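Local coordinates for polyprenyl synthetase (Nonlabens dokdonensis, PDB 6KD7) that makes geranylgeranyl pyrophosphate as a magnesium-dependent prenyltransferase of the FPP/GGPP synthase family, at the interface of chains A and B. Numbering follows the deposited sequence. Chains: chain A/B, Polyprenyl synthetase.

The interface of chains A and B. Residues chain A 131, 134-135, 138; chain B 112, 116, 119.
The carboxylate oxygen OE2 of B:Glu119 binds two waters that tie it to chain A, a worked example, from the FPP/GGPP synthase family, of a subunit interface bridged by water. Water 1 lies 2.6 Å from OE2 and also meets the backbone O of A:Lys131. The guanidinium NH2 of B:Arg116 reaches this water in the guanidinium plane, with 152° at the hydrogen. Water 2 links the same OE2 to the hydroxyl OG of A:Ser134. In this mainly helical trans-prenyltransferase fold, helix 123-150 of chain A packs against the end of helix 100-116 of chain B and the loop that follows it; two-fold symmetry repeats the patch with the chains exchanged, probably in the dimer contact usual in this family. B:Arg116 bends at chi2 and at chi3 (-59°), laying its CD against CB of A:Ser134 at 3.7 Å, while NE and NH1 meet the methyl CD2 of A:Leu138, whose side chain crosses at about a right angle. An alanine in place of B:Arg116 would probably leave water 1 without its guanidinium donor and open a gap beside A:Ser134 and A:Leu138. Farther along, CG2 of B:Ile112 rests 3.4 Å from the backbone O of A:Ser134 and also touches CB of A:Leu138. At the opposite end, the aliphatic stem of A:Lys131 passes across the B:Glu119 carboxylate; a bend at chi4 (-48°) leaves NZ 4.6 Å from OE1, a separation at which their opposite charges may still attract.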
loop_
_atom_site.group_PDB
_atom_site.type_symbol
_atom_site.label_atom_id
_atom_site.label_comp_id
_atom_site.label_asym_id
_atom_site.label_seq_id
_atom_site.Cartn_x
_atom_site.Cartn_y
_atom_site.Cartn_z
ATOM N N LYS A 131 -14.566 -43.519 2.956
ATOM C CA LYS A 131 -15.741 -43.095 2.158
ATOM C C LYS A 131 -16.598 -42.038 2.866
ATOM O O LYS A 131 -16.871 -41.036 2.244
ATOM C CB LYS A 131 -16.582 -44.323 1.816
ATOM C CG LYS A 131 -17.599 -44.114 0.710
ATOM C CD LYS A 131 -17.899 -45.387 -0.019
ATOM C CE LYS A 131 -18.902 -45.207 -1.132
ATOM N NZ LYS A 131 -20.080 -44.443 -0.680
ATOM N N SER A 134 -14.330 -38.634 3.322
ATOM C CA SER A 134 -14.144 -37.905 2.046
ATOM C C SER A 134 -15.439 -37.229 1.636
ATOM O O SER A 134 -15.409 -36.091 1.221
ATOM C CB SER A 134 -13.611 -38.804 0.962
ATOM O OG SER A 134 -12.280 -39.206 1.262
ATOM N N ARG A 135 -16.571 -37.889 1.752
ATOM C CA ARG A 135 -17.846 -37.263 1.361
ATOM C C ARG A 135 -18.075 -36.053 2.281
ATOM O O ARG A 135 -18.562 -35.016 1.801
ATOM C CB ARG A 135 -18.988 -38.273 1.481
ATOM C CG ARG A 135 -20.354 -37.701 1.112
ATOM C CD ARG A 135 -21.473 -38.744 0.940
ATOM N NE ARG A 135 -21.783 -39.544 2.133
ATOM C CZ ARG A 135 -21.380 -40.809 2.374
ATOM N NH1 ARG A 135 -20.625 -41.489 1.522
ATOM N NH2 ARG A 135 -21.737 -41.395 3.498
ATOM N N LEU A 138 -15.711 -33.057 1.516
ATOM C CA LEU A 138 -16.037 -32.342 0.275
ATOM C C LEU A 138 -17.283 -31.547 0.545
ATOM O O LEU A 138 -17.396 -30.434 -0.006
ATOM C CB LEU A 138 -16.224 -33.300 -0.893
ATOM C CG LEU A 138 -16.485 -32.639 -2.252
ATOM C CD1 LEU A 138 -15.328 -31.695 -2.616
ATOM C CD2 LEU A 138 -16.653 -33.701 -3.350
ATOM N N ILE B 112 -9.471 -33.862 -2.122
ATOM C CA ILE B 112 -10.513 -34.773 -1.591
ATOM C C ILE B 112 -11.121 -35.539 -2.780
ATOM O O ILE B 112 -11.344 -36.741 -2.652
ATOM C CB ILE B 112 -11.560 -33.979 -0.786
ATOM C CG1 ILE B 112 -10.959 -33.296 0.454
ATOM C CG2 ILE B 112 -12.704 -34.874 -0.379
ATOM C CD1 ILE B 112 -11.849 -32.118 0.966
ATOM N N ARG B 116 -11.436 -39.660 -3.579
ATOM C CA ARG B 116 -12.731 -40.299 -3.905
ATOM C C ARG B 116 -12.655 -41.154 -5.173
ATOM O O ARG B 116 -13.495 -42.018 -5.320
ATOM C CB ARG B 116 -13.823 -39.240 -3.977
ATOM C CG ARG B 116 -13.853 -38.349 -2.751
ATOM C CD ARG B 116 -15.257 -38.170 -2.264
ATOM N NE ARG B 116 -16.164 -37.596 -3.233
ATOM C CZ ARG B 116 -17.466 -37.782 -3.181
ATOM N NH1 ARG B 116 -18.256 -37.222 -4.072
ATOM N NH2 ARG B 116 -17.976 -38.539 -2.236
ATOM N N GLU B 119 -12.544 -45.029 -4.970
ATOM C CA GLU B 119 -13.636 -45.758 -4.254
ATOM C C GLU B 119 -14.190 -46.943 -5.057
ATOM O O GLU B 119 -14.704 -47.839 -4.380
ATOM C CB GLU B 119 -14.779 -44.829 -3.836
ATOM C CG GLU B 119 -14.365 -43.977 -2.653
ATOM C CD GLU B 119 -15.247 -42.805 -2.277
ATOM O OE1 GLU B 119 -16.370 -42.759 -2.770
ATOM O OE2 GLU B 119 -14.849 -42.043 -1.349
HETATM O O HOH W 1 -16.810 -40.539 -0.435
HETATM O O HOH W 2 -12.429 -41.959 0.039
#